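Local structure of glycerol-3-phosphate dehydrogenase [NAD(+)] (Dunaliella salina, 6IUY) at residues 256-262 with 344-350; 287-291 with 436-440. The protein probably interconverts dihydroxyacetone phosphate and sn-glycerol 3-phosphate with NAD(H), and carries a magnesium-binding phosphatase-like domain that allows direct conversion to glycerol. All coordinates share one frame; numbering follows the deposited sequence.

Contact 1 of 2, residues 256-262 with 344-350; sequences RYKVTMV and ADALIFC
Asp345 meets the neighbouring strand near Tyr257 and Lys258 and opens a parallel ladder that runs on to Cys350. Its CB lies 3.4 Å from CD2 of Tyr257, with ring and carboxylate planes nearly perpendicular (86°). CG of Asp345, anti to the carbonyl carbon of that residue (chi1 -53°), packs by N of Lys258 and CA of Tyr257. From there OD2 of Asp345 takes the backbone N of Lys258 at 2.9 Å on its anti lone pair, in a nearly straight bond (168°). The O of Lys258 accepts two amides, N of Asp345 and, 3.0 Å away, N of Ala346, so Lys258 is held through both its N and its O. Beyond it the bonds alternate as parallel strands require: Thr260 N to Ala346 O, Ile348 N to Thr260 O, Val262 N to Ile348 O, and Cys350 N to Val262 O at 3.0 Å. On the face of Val259 and Met261, CD1 of Ile348 reaches CG1 of Val259 at 3.8 Å, and CG2 of Ile348 lies 3.7 Å from SD of Met261; helices 266-282 and 431-441 pack there. On the other face Val262 CB sits 4.0 Å from CD1 of Phe349, while Thr260 OG1 is hydrogen-bonded to Ala340 O. In this Rossmann sheet the ladder pairs the facing amides and carbonyls, apolar side chains pack beside Ile348, and Cys350 is delivered to NAD.

Contact 2 of 2, residues 287-291 with 436-440; sequences GSVFE and LWQQL
Phe290 sets its ring against residues 436-440 of helix 431-441, where three side chains receive it. Leu440 CD1 sits over the centre of one face, 3.7 Å from the ring centroid and 11° off the normal, a CH-pi contact. Gln439 passes the ring in the opposite direction and sets its CG at the edge, 3.7 Å from CE2 of Phe290. Leu436 adds CD1, which lies 3.6 Å from Phe290 CE1. CG of Phe290 stands anti to its carbonyl carbon (chi1 -56°), which directs the ring at the helix. The opposite face of the ring is lined, toward its rim, by CG1 of Val289, whose CG2 reaches CD1 of Leu436 at 3.9 Å. This is the apolar layer between the Rossmann sheet and a helix packed on it: the short, weakly bonded strand about 290-291 runs beside Tyr257, on which Leu436 also packs. With an alanine here instead of Phe290, Leu440 CD1 would probably lose its aromatic face and a gap would open between it and CG1 of Val289. Further out, OG of Ser288 ties the turn before the ring, donating to O of Phe290 at 2.8 Å on an in-plane lone pair. From helix 266-282, Thr279 touches both Phe290 and Leu440, and OG of Ser278 hydrogen-bonds to O of Leu440.

Both contacts belong to the dinucleotide-binding part of the protein, and their centres lie 11 Å apart. Along the chain they interleave: 256-262 comes first, then 287-291, 344-350 and 436-440. Contact 1 joins two neighbouring central strands of the mixed sheet, whereas contact 2 fastens the approach to strand 293-297 against helix 431-441. They meet directly, through probable hydrogen bonds of Tyr257 O with Glu291 N and of Tyr257 N with Val289 O. Helices 266-282 and 431-441 serve both. Contact 2 lies at the end of the strands where they begin, and NAD at the end where they finish, so contact 1 runs along the two strands from contact 2 toward the cofactor.

Contact 1 of 2, residues 256-262 with 344-350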
ATOM      1  N   ARG A 256     -36.147  -8.115  -9.715  1.00 55.48           N
ATOM      2  CA  ARG A 256     -36.049  -7.773  -8.296  1.00 50.64           C
ATOM      3  C   ARG A 256     -35.304  -8.897  -7.600  1.00 52.51           C
ATOM      4  O   ARG A 256     -35.788 -10.031  -7.533  1.00 54.34           O
ATOM      5  CB  ARG A 256     -37.421  -7.572  -7.657  1.00 53.81           C
ATOM      6  CG  ARG A 256     -37.341  -6.954  -6.282  1.00 53.69           C
ATOM      7  CD  ARG A 256     -38.669  -6.988  -5.544  1.00 57.47           C
ATOM      8  NE  ARG A 256     -39.656  -6.096  -6.134  1.00 65.42           N
ATOM      9  CZ  ARG A 256     -40.749  -6.508  -6.772  1.00 70.22           C
ATOM     10  NH1 ARG A 256     -41.005  -7.806  -6.894  1.00 71.03           N
ATOM     11  NH2 ARG A 256     -41.591  -5.616  -7.282  1.00 74.73           N
ATOM     12  N   TYR A 257     -34.118  -8.588  -7.093  1.00 48.47           N
ATOM     13  CA  TYR A 257     -33.223  -9.611  -6.573  1.00 45.57           C
ATOM     14  C   TYR A 257     -33.671 -10.092  -5.199  1.00 43.48           C
ATOM     15  O   TYR A 257     -33.958  -9.272  -4.330  1.00 49.52           O
ATOM     16  CB  TYR A 257     -31.794  -9.063  -6.518  1.00 45.94           C
ATOM     17  CG  TYR A 257     -31.156  -8.930  -7.877  1.00 42.75           C
ATOM     18  CD1 TYR A 257     -31.419  -7.833  -8.693  1.00 51.39           C
ATOM     19  CD2 TYR A 257     -30.298  -9.904  -8.353  1.00 48.07           C
ATOM     20  CE1 TYR A 257     -30.832  -7.727  -9.958  1.00 47.96           C
ATOM     21  CE2 TYR A 257     -29.699  -9.796  -9.596  1.00 46.56           C
ATOM     22  CZ  TYR A 257     -29.975  -8.714 -10.393  1.00 47.75           C
ATOM     23  OH  TYR A 257     -29.384  -8.630 -11.629  1.00 51.61           O
ATOM     24  N   LYS A 258     -33.787 -11.406  -5.017  1.00 40.76           N
ATOM     25  CA  LYS A 258     -33.973 -11.974  -3.670  1.00 45.81           C
ATOM     26  C   LYS A 258     -32.594 -12.289  -3.108  1.00 40.73           C
ATOM     27  O   LYS A 258     -31.789 -12.922  -3.784  1.00 39.99           O
ATOM     28  CB  LYS A 258     -34.822 -13.261  -3.670  1.00 47.67           C
ATOM     29  CG  LYS A 258     -36.302 -13.109  -4.083  1.00 57.27           C
ATOM     30  CD  LYS A 258     -37.094 -14.392  -3.738  1.00 61.03           C
ATOM     31  CE  LYS A 258     -38.204 -14.685  -4.745  1.00 64.23           C
ATOM     32  NZ  LYS A 258     -39.091 -13.512  -4.973  1.00 68.05           N
ATOM     33  N   VAL A 259     -32.328 -11.865  -1.878  1.00 39.65           N
ATOM     34  CA  VAL A 259     -30.998 -12.042  -1.304  1.00 42.95           C
ATOM     35  C   VAL A 259     -30.982 -13.149  -0.264  1.00 36.81           C
ATOM     36  O   VAL A 259     -31.843 -13.191   0.609  1.00 41.66           O
ATOM     37  CB  VAL A 259     -30.506 -10.744  -0.655  1.00 39.69           C
ATOM     38  CG1 VAL A 259     -29.090 -10.920  -0.105  1.00 35.17           C
ATOM     39  CG2 VAL A 259     -30.584  -9.591  -1.671  1.00 42.45           C
ATOM     40  N   THR A 260     -30.004 -14.040  -0.362  1.00 40.21           N
ATOM     41  CA  THR A 260     -29.793 -15.048   0.658  1.00 41.49           C
ATOM     42  C   THR A 260     -28.357 -15.003   1.197  1.00 41.87           C
ATOM     43  O   THR A 260     -27.395 -15.137   0.435  1.00 38.73           O
ATOM     44  CB  THR A 260     -30.105 -16.445   0.109  1.00 39.93           C
ATOM     45  OG1 THR A 260     -31.509 -16.521  -0.138  1.00 44.56           O
ATOM     46  CG2 THR A 260     -29.705 -17.531   1.106  1.00 35.43           C
ATOM     47  N   MET A 261     -28.239 -14.831   2.515  1.00 38.02           N
ATOM     48  CA  MET A 261     -26.977 -14.958   3.232  1.00 36.88           C
ATOM     49  C   MET A 261     -26.745 -16.424   3.577  1.00 40.25           C
ATOM     50  O   MET A 261     -27.577 -17.042   4.248  1.00 36.97           O
ATOM     51  CB  MET A 261     -27.001 -14.095   4.504  1.00 37.35           C
ATOM     52  CG  MET A 261     -25.814 -14.310   5.470  1.00 40.02           C
ATOM     53  SD  MET A 261     -24.236 -13.736   4.790  1.00 37.80           S
ATOM     54  CE  MET A 261     -23.555 -15.287   4.280  1.00 40.09           C
ATOM     55  N   VAL A 262     -25.646 -16.996   3.085  1.00 34.64           N
ATOM     56  CA  VAL A 262     -25.275 -18.362   3.425  1.00 34.74           C
ATOM     57  C   VAL A 262     -24.219 -18.326   4.547  1.00 41.13           C
ATOM     58  O   VAL A 262     -23.012 -18.220   4.281  1.00 34.64           O
ATOM     59  CB  VAL A 262     -24.703 -19.125   2.211  1.00 34.99           C
ATOM     60  CG1 VAL A 262     -24.275 -20.537   2.611  1.00 33.36           C
ATOM     61  CG2 VAL A 262     -25.713 -19.163   1.075  1.00 38.89           C
ATOM     62  N   ALA A 344     -33.083 -17.646  -4.708  1.00 45.63           N
ATOM     63  CA  ALA A 344     -32.170 -16.517  -4.549  1.00 46.49           C
ATOM     64  C   ALA A 344     -31.495 -16.088  -5.833  1.00 41.57           C
ATOM     65  O   ALA A 344     -30.904 -16.914  -6.520  1.00 41.88           O
ATOM     66  CB  ALA A 344     -31.101 -16.850  -3.500  1.00 40.08           C
ATOM     67  N   ASP A 345     -31.542 -14.780  -6.103  1.00 37.74           N
ATOM     68  CA  ASP A 345     -30.845 -14.163  -7.237  1.00 43.02           C
ATOM     69  C   ASP A 345     -29.458 -13.658  -6.827  1.00 44.14           C
ATOM     70  O   ASP A 345     -28.529 -13.618  -7.632  1.00 43.88           O
ATOM     71  CB  ASP A 345     -31.675 -13.004  -7.793  1.00 40.43           C
ATOM     72  CG  ASP A 345     -33.100 -13.421  -8.122  1.00 44.15           C
ATOM     73  OD1 ASP A 345     -33.274 -14.162  -9.109  1.00 42.05           O
ATOM     74  OD2 ASP A 345     -34.027 -13.017  -7.391  1.00 44.68           O
ATOM     75  N   ALA A 346     -29.343 -13.281  -5.559  1.00 40.90           N
ATOM     76  CA  ALA A 346     -28.114 -12.736  -5.005  1.00 42.65           C
ATOM     77  C   ALA A 346     -27.664 -13.587  -3.828  1.00 37.41           C
ATOM     78  O   ALA A 346     -28.306 -13.580  -2.793  1.00 40.66           O
ATOM     79  CB  ALA A 346     -28.332 -11.293  -4.573  1.00 35.44           C
ATOM     80  N   LEU A 347     -26.577 -14.329  -3.997  1.00 37.75           N
ATOM     81  CA  LEU A 347     -26.043 -15.169  -2.926  1.00 39.01           C
ATOM     82  C   LEU A 347     -24.818 -14.556  -2.254  1.00 40.94           C
ATOM     83  O   LEU A 347     -23.829 -14.279  -2.924  1.00 41.40           O
ATOM     84  CB  LEU A 347     -25.645 -16.551  -3.462  1.00 40.05           C
ATOM     85  CG  LEU A 347     -26.691 -17.599  -3.825  1.00 45.23           C
ATOM     86  CD1 LEU A 347     -25.987 -18.876  -4.295  1.00 44.39           C
ATOM     87  CD2 LEU A 347     -27.554 -17.888  -2.608  1.00 41.82           C
ATOM     88  N   ILE A 348     -24.878 -14.392  -0.934  1.00 40.12           N
ATOM     89  CA  ILE A 348     -23.740 -13.977  -0.138  1.00 37.24           C
ATOM     90  C   ILE A 348     -23.173 -15.196   0.589  1.00 38.97           C
ATOM     91  O   ILE A 348     -23.858 -15.857   1.361  1.00 35.17           O
ATOM     92  CB  ILE A 348     -24.140 -12.868   0.866  1.00 36.97           C
ATOM     93  CG1 ILE A 348     -24.749 -11.694   0.118  1.00 37.02           C
ATOM     94  CG2 ILE A 348     -22.938 -12.368   1.651  1.00 36.56           C
ATOM     95  CD1 ILE A 348     -25.505 -10.734   0.990  1.00 32.40           C
ATOM     96  N   PHE A 349     -21.918 -15.525   0.314  1.00 37.13           N
ATOM     97  CA  PHE A 349     -21.285 -16.619   1.017  1.00 35.37           C
ATOM     98  C   PHE A 349     -20.427 -16.056   2.165  1.00 41.48           C
ATOM     99  O   PHE A 349     -19.489 -15.297   1.923  1.00 38.79           O
ATOM    100  CB  PHE A 349     -20.460 -17.472   0.053  1.00 33.97           C
ATOM    101  CG  PHE A 349     -21.303 -18.298  -0.891  1.00 40.43           C
ATOM    102  CD1 PHE A 349     -21.820 -19.527  -0.491  1.00 42.12           C
ATOM    103  CD2 PHE A 349     -21.589 -17.846  -2.174  1.00 36.50           C
ATOM    104  CE1 PHE A 349     -22.621 -20.295  -1.354  1.00 40.12           C
ATOM    105  CE2 PHE A 349     -22.380 -18.615  -3.047  1.00 42.81           C
ATOM    106  CZ  PHE A 349     -22.896 -19.840  -2.624  1.00 36.00           C
ATOM    107  N   CYS A 350     -20.777 -16.414   3.408  1.00 39.71           N
ATOM    108  CA  CYS A 350     -20.076 -15.949   4.611  1.00 33.52           C
ATOM    109  C   CYS A 350     -20.088 -17.004   5.718  1.00 34.63           C
ATOM    110  O   CYS A 350     -20.780 -16.863   6.713  1.00 36.73           O
ATOM    111  CB  CYS A 350     -20.686 -14.652   5.130  1.00 32.98           C
ATOM    112  SG  CYS A 350     -19.633 -13.791   6.345  1.00 37.54           S
TER

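Contact 2 of 2, residues 287-291 with 436-440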
ATOM      1  N   GLY A 287     -39.742   0.705  -8.085  1.00 55.70           N
ATOM      2  CA  GLY A 287     -39.105  -0.361  -8.843  1.00 57.02           C
ATOM      3  C   GLY A 287     -37.913  -1.008  -8.157  1.00 54.65           C
ATOM      4  O   GLY A 287     -36.908  -1.258  -8.806  1.00 50.38           O
ATOM      5  N   SER A 288     -38.038  -1.292  -6.860  1.00 56.85           N
ATOM      6  CA  SER A 288     -36.917  -1.771  -6.044  1.00 52.76           C
ATOM      7  C   SER A 288     -36.121  -2.883  -6.692  1.00 51.83           C
ATOM      8  O   SER A 288     -36.702  -3.859  -7.172  1.00 46.56           O
ATOM      9  CB  SER A 288     -37.416  -2.272  -4.690  1.00 54.93           C
ATOM     10  OG  SER A 288     -36.370  -2.926  -3.984  1.00 57.48           O
ATOM     11  N   VAL A 289     -34.792  -2.755  -6.691  1.00 47.81           N
ATOM     12  CA  VAL A 289     -33.967  -3.826  -7.236  1.00 48.16           C
ATOM     13  C   VAL A 289     -33.828  -5.022  -6.267  1.00 46.76           C
ATOM     14  O   VAL A 289     -33.310  -6.071  -6.666  1.00 47.41           O
ATOM     15  CB  VAL A 289     -32.561  -3.315  -7.630  1.00 51.98           C
ATOM     16  CG1 VAL A 289     -31.741  -2.987  -6.409  1.00 48.37           C
ATOM     17  CG2 VAL A 289     -31.834  -4.347  -8.484  1.00 50.26           C
ATOM     18  N   PHE A 290     -34.286  -4.883  -5.015  1.00 44.71           N
ATOM     19  CA  PHE A 290     -34.191  -5.996  -4.044  1.00 49.93           C
ATOM     20  C   PHE A 290     -35.527  -6.390  -3.394  1.00 46.86           C
ATOM     21  O   PHE A 290     -36.349  -5.528  -3.058  1.00 44.06           O
ATOM     22  CB  PHE A 290     -33.208  -5.668  -2.905  1.00 42.01           C
ATOM     23  CG  PHE A 290     -31.839  -5.310  -3.372  1.00 44.29           C
ATOM     24  CD1 PHE A 290     -31.039  -6.256  -3.964  1.00 43.66           C
ATOM     25  CD2 PHE A 290     -31.348  -4.030  -3.195  1.00 45.76           C
ATOM     26  CE1 PHE A 290     -29.790  -5.932  -4.396  1.00 45.53           C
ATOM     27  CE2 PHE A 290     -30.093  -3.701  -3.623  1.00 44.39           C
ATOM     28  CZ  PHE A 290     -29.315  -4.647  -4.227  1.00 45.58           C
ATOM     29  N   GLU A 291     -35.713  -7.692  -3.191  1.00 47.10           N
ATOM     30  CA  GLU A 291     -36.765  -8.179  -2.294  1.00 51.31           C
ATOM     31  C   GLU A 291     -36.507  -7.624  -0.900  1.00 47.72           C
ATOM     32  O   GLU A 291     -35.354  -7.537  -0.479  1.00 44.82           O
ATOM     33  CB  GLU A 291     -36.802  -9.709  -2.259  1.00 45.12           C
ATOM     34  CG  GLU A 291     -37.728 -10.338  -3.284  1.00 56.36           C
ATOM     35  CD  GLU A 291     -39.166  -9.832  -3.162  1.00 67.73           C
ATOM     36  OE1 GLU A 291     -39.717  -9.831  -2.036  1.00 69.21           O
ATOM     37  OE2 GLU A 291     -39.749  -9.419  -4.193  1.00 73.52           O
ATOM     38  N   LEU A 436     -24.501  -3.594  -8.139  1.00 47.10           N
ATOM     39  CA  LEU A 436     -25.491  -4.278  -7.307  1.00 46.03           C
ATOM     40  C   LEU A 436     -24.975  -4.469  -5.878  1.00 45.39           C
ATOM     41  O   LEU A 436     -25.595  -4.030  -4.911  1.00 44.85           O
ATOM     42  CB  LEU A 436     -25.836  -5.639  -7.928  1.00 46.78           C
ATOM     43  CG  LEU A 436     -26.991  -6.446  -7.318  1.00 48.22           C
ATOM     44  CD1 LEU A 436     -28.329  -5.840  -7.718  1.00 46.97           C
ATOM     45  CD2 LEU A 436     -26.912  -7.926  -7.724  1.00 45.27           C
ATOM     46  N   TRP A 437     -23.817  -5.111  -5.754  1.00 43.49           N
ATOM     47  CA  TRP A 437     -23.214  -5.332  -4.443  1.00 43.21           C
ATOM     48  C   TRP A 437     -22.996  -4.040  -3.657  1.00 45.70           C
ATOM     49  O   TRP A 437     -23.235  -3.995  -2.442  1.00 46.12           O
ATOM     50  CB  TRP A 437     -21.901  -6.086  -4.598  1.00 39.87           C
ATOM     51  CG  TRP A 437     -22.093  -7.464  -5.124  1.00 43.60           C
ATOM     52  CD1 TRP A 437     -21.462  -8.034  -6.185  1.00 43.02           C
ATOM     53  CD2 TRP A 437     -23.011  -8.453  -4.624  1.00 41.57           C
ATOM     54  NE1 TRP A 437     -21.907  -9.328  -6.360  1.00 39.00           N
ATOM     55  CE2 TRP A 437     -22.864  -9.596  -5.420  1.00 41.38           C
ATOM     56  CE3 TRP A 437     -23.921  -8.478  -3.569  1.00 43.98           C
ATOM     57  CZ2 TRP A 437     -23.608 -10.757  -5.196  1.00 42.97           C
ATOM     58  CZ3 TRP A 437     -24.639  -9.636  -3.338  1.00 37.07           C
ATOM     59  CH2 TRP A 437     -24.487 -10.752  -4.152  1.00 40.78           C
ATOM     60  N   GLN A 438     -22.563  -2.979  -4.328  1.00 47.53           N
ATOM     61  CA  GLN A 438     -22.317  -1.737  -3.612  1.00 42.84           C
ATOM     62  C   GLN A 438     -23.601  -1.180  -3.053  1.00 39.86           C
ATOM     63  O   GLN A 438     -23.634  -0.712  -1.904  1.00 41.76           O
ATOM     64  CB  GLN A 438     -21.645  -0.690  -4.502  1.00 44.22           C
ATOM     65  CG  GLN A 438     -21.374   0.622  -3.763  1.00 38.97           C
ATOM     66  CD  GLN A 438     -20.590   1.627  -4.610  1.00 45.29           C
ATOM     67  OE1 GLN A 438     -20.593   1.562  -5.840  1.00 50.66           O
ATOM     68  NE2 GLN A 438     -19.924   2.556  -3.948  1.00 47.34           N
ATOM     69  N   GLN A 439     -24.664  -1.216  -3.856  1.00 44.05           N
ATOM     70  CA  GLN A 439     -25.971  -0.759  -3.393  1.00 44.93           C
ATOM     71  C   GLN A 439     -26.440  -1.638  -2.229  1.00 41.52           C
ATOM     72  O   GLN A 439     -27.033  -1.148  -1.289  1.00 41.86           O
ATOM     73  CB  GLN A 439     -27.006  -0.759  -4.537  1.00 48.85           C
ATOM     74  CG  GLN A 439     -28.436  -0.378  -4.092  1.00 52.33           C
ATOM     75  CD  GLN A 439     -29.422  -0.210  -5.268  1.00 62.36           C
ATOM     76  OE1 GLN A 439     -29.051  -0.362  -6.441  1.00 62.69           O
ATOM     77  NE2 GLN A 439     -30.678   0.105  -4.949  1.00 53.79           N
ATOM     78  N   LEU A 440     -26.131  -2.929  -2.272  1.00 39.45           N
ATOM     79  CA  LEU A 440     -26.569  -3.833  -1.206  1.00 46.56           C
ATOM     80  C   LEU A 440     -25.831  -3.589   0.130  1.00 47.78           C
ATOM     81  O   LEU A 440     -26.464  -3.446   1.186  1.00 45.54           O
ATOM     82  CB  LEU A 440     -26.385  -5.278  -1.658  1.00 42.23           C
ATOM     83  CG  LEU A 440     -27.146  -6.373  -0.919  1.00 46.21           C
ATOM     84  CD1 LEU A 440     -28.637  -6.052  -0.878  1.00 44.27           C
ATOM     85  CD2 LEU A 440     -26.881  -7.715  -1.594  1.00 38.78           C
TER